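Local atomic coordinates of NikO protein (Streptomyces tendae, PDB entry 4FQD), a protein that acts as an enolpyruvyl transferase that is essential in the biosynthesis of the antibiotic nikkomycin. Residues Glu13-His19 against Arg425-His431; Thr407-Ala413 against His433-Tyr438. The protein carries 4 engineered substitutions. All blocks are in the same frame, centred on the assembly; numbering follows the deposited sequence.

Interaction 1 (Glu13-His19 against Arg425-His431); sequences EPLLEIH and RTTLRNH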
loop_
_atom_site.group_PDB
_atom_site.type_symbol
_atom_site.label_atom_id
_atom_site.label_comp_id
_atom_site.label_asym_id
_atom_site.label_seq_id
_atom_site.Cartn_x
_atom_site.Cartn_y
_atom_site.Cartn_z
ATOM N N GLU A 13 19.317 29.323 20.613
ATOM C CA GLU A 13 18.994 28.944 19.249
ATOM C C GLU A 13 17.558 29.349 18.905
ATOM O O GLU A 13 16.657 29.195 19.730
ATOM C CB GLU A 13 19.209 27.438 19.112
ATOM C CG GLU A 13 19.320 26.935 17.706
ATOM C CD GLU A 13 18.058 26.249 17.270
ATOM O OE1 GLU A 13 17.838 25.100 17.704
ATOM O OE2 GLU A 13 17.281 26.860 16.513
ATOM N N PRO A 14 17.342 29.888 17.689
ATOM C CA PRO A 14 16.044 30.449 17.288
ATOM C C PRO A 14 14.876 29.467 17.372
ATOM O O PRO A 14 14.977 28.329 16.917
ATOM C CB PRO A 14 16.278 30.874 15.831
ATOM C CG PRO A 14 17.485 30.115 15.390
ATOM C CD PRO A 14 18.338 30.017 16.612
ATOM N N LEU A 15 13.771 29.928 17.951
ATOM C CA LEU A 15 12.578 29.108 18.109
ATOM C C LEU A 15 11.380 29.728 17.404
ATOM O O LEU A 15 11.384 30.911 17.066
ATOM C CB LEU A 15 12.236 28.945 19.591
ATOM C CG LEU A 15 13.131 28.095 20.491
ATOM C CD1 LEU A 15 12.648 28.187 21.928
ATOM C CD2 LEU A 15 13.127 26.654 20.028
ATOM N N LEU A 16 10.354 28.913 17.186
ATOM C CA LEU A 16 9.046 29.412 16.788
ATOM C C LEU A 16 8.094 29.235 17.961
ATOM O O LEU A 16 7.912 28.124 18.457
ATOM C CB LEU A 16 8.514 28.657 15.569
ATOM C CG LEU A 16 9.149 28.970 14.214
ATOM C CD1 LEU A 16 8.431 28.210 13.110
ATOM C CD2 LEU A 16 9.126 30.466 13.941
ATOM N N GLU A 17 7.503 30.332 18.418
ATOM C CA GLU A 17 6.558 30.275 19.525
ATOM C C GLU A 17 5.133 30.280 18.986
ATOM O O GLU A 17 4.640 31.304 18.514
ATOM C CB GLU A 17 6.780 31.448 20.481
ATOM C CG GLU A 17 5.959 31.377 21.758
ATOM C CD GLU A 17 6.318 32.474 22.740
ATOM O OE1 GLU A 17 7.450 32.454 23.269
ATOM O OE2 GLU A 17 5.470 33.359 22.980
ATOM N N ILE A 18 4.480 29.124 19.055
ATOM C CA ILE A 18 3.160 28.954 18.459
ATOM C C ILE A 18 2.031 28.988 19.487
ATOM O O ILE A 18 2.052 28.256 20.475
ATOM C CB ILE A 18 3.069 27.632 17.665
ATOM C CG1 ILE A 18 4.173 27.562 16.609
ATOM C CG2 ILE A 18 1.699 27.487 17.019
ATOM C CD1 ILE A 18 5.230 26.521 16.900
ATOM N N HIS A 19 1.048 29.848 19.243
ATOM C CA HIS A 19 -0.167 29.880 20.046
ATOM C C HIS A 19 -1.359 29.486 19.184
ATOM O O HIS A 19 -1.994 30.336 18.560
ATOM C CB HIS A 19 -0.390 31.270 20.643
ATOM C CG HIS A 19 0.660 31.685 21.626
ATOM N ND1 HIS A 19 1.769 32.420 21.267
ATOM C CD2 HIS A 19 0.771 31.465 22.958
ATOM C CE1 HIS A 19 2.516 32.638 22.335
ATOM N NE2 HIS A 19 1.933 32.068 23.375
ATOM N N ARG A 425 0.345 26.870 24.044
ATOM C CA ARG A 425 1.663 27.264 23.561
ATOM C C ARG A 425 2.503 26.059 23.147
ATOM O O ARG A 425 2.555 25.050 23.852
ATOM C CB ARG A 425 2.405 28.083 24.619
ATOM C CG ARG A 425 3.530 28.943 24.057
ATOM C CD ARG A 425 4.284 29.669 25.160
ATOM N NE ARG A 425 5.336 28.841 25.741
ATOM C CZ ARG A 425 6.633 28.997 25.494
ATOM N NH1 ARG A 425 7.046 29.959 24.680
ATOM N NH2 ARG A 425 7.520 28.194 26.066
ATOM N N THR A 426 3.156 26.176 21.996
ATOM C CA THR A 426 4.047 25.134 21.501
ATOM C C THR A 426 5.277 25.772 20.866
ATOM O O THR A 426 5.168 26.768 20.150
ATOM C CB THR A 426 3.348 24.242 20.454
ATOM O OG1 THR A 426 2.140 23.704 21.008
ATOM C CG2 THR A 426 4.256 23.099 20.022
ATOM N N THR A 427 6.446 25.204 21.135
ATOM C CA THR A 427 7.676 25.688 20.525
ATOM C C THR A 427 8.170 24.716 19.461
ATOM O O THR A 427 8.073 23.500 19.622
ATOM C CB THR A 427 8.782 25.916 21.569
ATOM O OG1 THR A 427 9.001 24.707 22.305
ATOM C CG2 THR A 427 8.384 27.025 22.532
ATOM N N LEU A 428 8.694 25.264 18.370
ATOM C CA LEU A 428 9.228 24.459 17.280
ATOM C C LEU A 428 10.594 24.980 16.850
ATOM O O LEU A 428 10.745 26.162 16.537
ATOM C CB LEU A 428 8.268 24.468 16.089
ATOM C CG LEU A 428 8.732 23.734 14.828
ATOM C CD1 LEU A 428 8.932 22.250 15.106
ATOM C CD2 LEU A 428 7.745 23.944 13.691
ATOM N N ARG A 429 11.589 24.099 16.841
ATOM C CA ARG A 429 12.924 24.477 16.385
ATOM C C ARG A 429 13.347 23.698 15.144
ATOM O O ARG A 429 12.629 22.806 14.689
ATOM C CB ARG A 429 13.959 24.324 17.500
ATOM C CG ARG A 429 14.039 22.947 18.125
ATOM C CD ARG A 429 15.068 22.952 19.244
ATOM N NE ARG A 429 15.210 21.650 19.884
ATOM C CZ ARG A 429 14.541 21.272 20.969
ATOM N NH1 ARG A 429 13.676 22.098 21.540
ATOM N NH2 ARG A 429 14.738 20.066 21.482
ATOM N N ASN A 430 14.518 24.045 14.615
ATOM C CA ASN A 430 14.988 23.527 13.333
ATOM C C ASN A 430 13.999 23.828 12.214
ATOM O O ASN A 430 13.809 23.026 11.301
ATOM C CB ASN A 430 15.287 22.027 13.405
ATOM C CG ASN A 430 16.590 21.725 14.115
ATOM O OD1 ASN A 430 17.094 20.606 14.059
ATOM N ND2 ASN A 430 17.140 22.726 14.792
ATOM N N HIS A 431 13.372 24.998 12.299
ATOM C CA HIS A 431 12.400 25.432 11.306
ATOM C C HIS A 431 13.087 26.122 10.133
ATOM O O HIS A 431 12.428 26.687 9.260
ATOM C CB HIS A 431 11.373 26.369 11.941
ATOM C CG HIS A 431 11.983 27.541 12.649
ATOM N ND1 HIS A 431 12.536 27.444 13.905
ATOM C CD2 HIS A 431 12.119 28.835 12.272
ATOM C CE1 HIS A 431 12.991 28.630 14.275
ATOM N NE2 HIS A 431 12.750 29.489 13.305
#
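L16 to H19 pair antiparallel with R425 to L428, joining strand 14-19, near the N terminus, to strand 425-429; the axes of the two short segments pass 4.6 Å apart. They are the inner strands of a four-stranded mixed sheet in the inverse alpha/beta barrel fold of the EPSP synthase family, with 402-405 beyond one and 451-456 beyond the other. L16 and L428 form one hydrogen-bonded pair, L16 N donating to L428 O at 2.9 Å and L428 N returning the bond to L16 O. I18 and T426 form the next, in which I18 N meets T426 O at 2.7 Å, nearly along the C=O axis. On the face carrying I18, T426 and L428, the CD1 of I18 touches L428 CB at 3.8 Å, and helix 409-419 packs over all three residues. The other face, bearing E17 and R425, is polar. R425 starts with CG anti to the backbone N (chi1 -159°) and turns at chi3, which carries NH1 to E17 OE1 for a 2.9 Å salt bridge at the guanidinium edge; the carboxylate plane stands 78° from that of the guanidinium. H431 lies past the end of strand 425-429, and L16 CG sits over the middle of its ring, 3.5 Å from the centroid, in a CH-pi contact. Without this ring, as with an alanine here, L16 is likely to lose the flat surface its isobutyl group rests on, opening a gap beside it. The edge of the ring faces the backbone of the partner strand: H431 CE1 lies 3.3 Å from P14 O.

Interaction 2 (Thr407-Ala413 against His433-Tyr438); sequences TDLRAAA and HLARGY. With SO4 (sulfate ion), chain D.
H433 turns a face of its imidazole to the chain at D408, whose CA stands 3.9 Å from the ring centroid in a CH-pi contact, just before helix 409-419 begins. D408 is the N-cap of that helix: its OD1 accepts from A411 N, while OD2 takes the hydroxyl of T407. From the 3-10 turn 434-436, R436 bends at chi3 (-66°) and brings its guanidinium back toward H433; NH2 donates to H433 ND1 at 2.9 Å, with ND1 almost in the guanidinium plane. The same group reaches a sulfate ion, NH1 to O2 at 3.1 Å and NH2 to O3, and L409 N at the first turn of the helix donates to O3 at 2.8 Å. Two N-H groups thus grip one sulfate oxygen. L409 points its methyls at the turn: CD1 lies 3.7 Å from the CA of G437, where the absence of a side chain allows the approach, and CD2 covers one face of the R410 guanidinium. That guanidinium stands at 89° to the ring of Y438, with R410 NH1 3.0 Å from Y438 OH; the hydroxyl is hydrogen-bonded to T270. Further along the helix, L434 CD2 rests on A412 CB at 3.7 Å and also touches A413. The sulfate probably came from the crystallisation liquor, yet the N-H of L409 at the start of the helix and the guanidinium of R436 converge on it and make a small anion site, where the helix end is likely to add to the pull of the arginine's charge.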
loop_
_atom_site.group_PDB
_atom_site.type_symbol
_atom_site.label_atom_id
_atom_site.label_comp_id
_atom_site.label_asym_id
_atom_site.label_seq_id
_atom_site.Cartn_x
_atom_site.Cartn_y
_atom_site.Cartn_z
ATOM N N THR A 407 12.834 17.541 11.867
ATOM C CA THR A 407 13.925 16.734 11.336
ATOM C C THR A 407 14.208 17.073 9.879
ATOM O O THR A 407 15.317 16.858 9.390
ATOM C CB THR A 407 13.627 15.227 11.455
ATOM O OG1 THR A 407 12.382 14.931 10.810
ATOM C CG2 THR A 407 13.546 14.812 12.916
ATOM N N ASP A 408 13.204 17.607 9.190
ATOM C CA ASP A 408 13.342 17.940 7.775
ATOM C C ASP A 408 12.346 19.006 7.323
ATOM O O ASP A 408 11.641 19.598 8.141
ATOM C CB ASP A 408 13.201 16.681 6.912
ATOM C CG ASP A 408 11.956 15.883 7.244
ATOM O OD1 ASP A 408 10.877 16.208 6.701
ATOM O OD2 ASP A 408 12.056 14.929 8.044
ATOM N N LEU A 409 12.295 19.240 6.014
ATOM C CA LEU A 409 11.450 20.281 5.431
ATOM C C LEU A 409 9.960 20.067 5.691
ATOM O O LEU A 409 9.302 20.910 6.302
ATOM C CB LEU A 409 11.712 20.396 3.926
ATOM C CG LEU A 409 10.704 21.174 3.074
ATOM C CD1 LEU A 409 10.575 22.618 3.537
ATOM C CD2 LEU A 409 11.098 21.112 1.606
ATOM N N ARG A 410 9.432 18.941 5.223
ATOM C CA ARG A 410 8.007 18.660 5.357
ATOM C C ARG A 410 7.625 18.381 6.808
ATOM O O ARG A 410 6.468 18.545 7.196
ATOM C CB ARG A 410 7.598 17.495 4.455
ATOM C CG ARG A 410 7.977 17.690 2.994
ATOM C CD ARG A 410 7.519 19.048 2.481
ATOM N NE ARG A 410 8.001 19.310 1.128
ATOM C CZ ARG A 410 7.842 20.464 0.489
ATOM N NH1 ARG A 410 7.211 21.470 1.079
ATOM N NH2 ARG A 410 8.313 20.613 -0.742
ATOM N N ALA A 411 8.604 17.965 7.606
ATOM C CA ALA A 411 8.379 17.723 9.025
ATOM C C ALA A 411 8.104 19.035 9.751
ATOM O O ALA A 411 7.218 19.111 10.599
ATOM C CB ALA A 411 9.573 17.014 9.642
ATOM N N ALA A 412 8.867 20.067 9.408
ATOM C CA ALA A 412 8.697 21.381 10.015
ATOM C C ALA A 412 7.330 21.969 9.685
ATOM O O ALA A 412 6.693 22.603 10.527
ATOM C CB ALA A 412 9.801 22.320 9.559
ATOM N N ALA A 413 6.882 21.750 8.453
ATOM C CA ALA A 413 5.607 22.284 7.996
ATOM C C ALA A 413 4.425 21.612 8.689
ATOM O O ALA A 413 3.515 22.287 9.168
ATOM C CB ALA A 413 5.486 22.147 6.484
ATOM N N HIS A 433 14.499 24.617 7.909
ATOM C CA HIS A 433 14.233 23.743 6.773
ATOM C C HIS A 433 13.163 24.331 5.860
ATOM O O HIS A 433 13.176 24.101 4.651
ATOM C CB HIS A 433 13.796 22.355 7.252
ATOM C CG HIS A 433 14.872 21.586 7.953
ATOM N ND1 HIS A 433 16.048 21.218 7.337
ATOM C CD2 HIS A 433 14.943 21.100 9.216
ATOM C CE1 HIS A 433 16.801 20.547 8.190
ATOM N NE2 HIS A 433 16.153 20.462 9.339
ATOM N N LEU A 434 12.242 25.092 6.446
ATOM C CA LEU A 434 11.111 25.661 5.714
ATOM C C LEU A 434 11.527 26.578 4.565
ATOM O O LEU A 434 10.811 26.696 3.569
ATOM C CB LEU A 434 10.187 26.425 6.667
ATOM C CG LEU A 434 9.401 25.613 7.697
ATOM C CD1 LEU A 434 8.624 26.541 8.620
ATOM C CD2 LEU A 434 8.465 24.632 7.010
ATOM N N ALA A 435 12.680 27.223 4.706
ATOM C CA ALA A 435 13.153 28.176 3.705
ATOM C C ALA A 435 13.521 27.499 2.386
ATOM O O ALA A 435 13.614 28.155 1.349
ATOM C CB ALA A 435 14.335 28.971 4.244
ATOM N N ARG A 436 13.727 26.187 2.432
ATOM C CA ARG A 436 14.103 25.432 1.242
ATOM C C ARG A 436 12.889 24.882 0.497
ATOM O O ARG A 436 13.028 24.295 -0.576
ATOM C CB ARG A 436 15.053 24.290 1.611
ATOM C CG ARG A 436 16.374 24.753 2.207
ATOM C CD ARG A 436 17.291 23.581 2.526
ATOM N NE ARG A 436 16.764 22.735 3.593
ATOM C CZ ARG A 436 16.146 21.576 3.396
ATOM N NH1 ARG A 436 15.973 21.111 2.167
ATOM N NH2 ARG A 436 15.700 20.877 4.431
ATOM N N GLY A 437 11.703 25.075 1.065
ATOM C CA GLY A 437 10.481 24.578 0.456
ATOM C C GLY A 437 9.410 25.640 0.311
ATOM O O GLY A 437 8.574 25.573 -0.593
ATOM N N TYR A 438 9.431 26.622 1.204
ATOM C CA TYR A 438 8.445 27.696 1.183
ATOM C C TYR A 438 9.140 29.050 1.202
ATOM O O TYR A 438 10.235 29.185 1.746
ATOM C CB TYR A 438 7.499 27.581 2.381
ATOM C CG TYR A 438 6.838 26.227 2.521
ATOM C CD1 TYR A 438 7.454 25.203 3.230
ATOM C CD2 TYR A 438 5.599 25.975 1.948
ATOM C CE1 TYR A 438 6.856 23.965 3.361
ATOM C CE2 TYR A 438 4.992 24.738 2.074
ATOM C CZ TYR A 438 5.625 23.738 2.783
ATOM O OH TYR A 438 5.028 22.505 2.915
HETATM S S SO4 D . 14.196 17.357 2.823
HETATM O O1 SO4 D . 12.924 16.802 2.366
HETATM O O2 SO4 D . 14.718 18.272 1.812
HETATM O O3 SO4 D . 13.993 18.084 4.073
HETATM O O4 SO4 D . 15.149 16.272 3.044
HETATM O O HOH W 1 6.498 23.346 -0.444
HETATM O O HOH W 2 9.352 22.748 -2.170
#

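In the fold
Interaction 1 lies toward the periphery, about 24 Å from the centre of the chain to the centre of the contact, whereas interaction 2 is about 11 Å from it. Both are partly buried, and their segments alternate along the chain: helix 409-419 leads into strand 425-429, which leads on into the turn at 433-438. The two contacts meet where L428 CD2 of interaction 1 packs on A412 O of interaction 2 at 3.6 Å, the helix lying against the sheet. Regular backbone hydrogen bonding holds 13-19 to 425-431. No clear direct hydrogen bond joins 407-413 to 433-438, which meet through apolar packing and a histidine face, with a sulfate bound by both in the crystal.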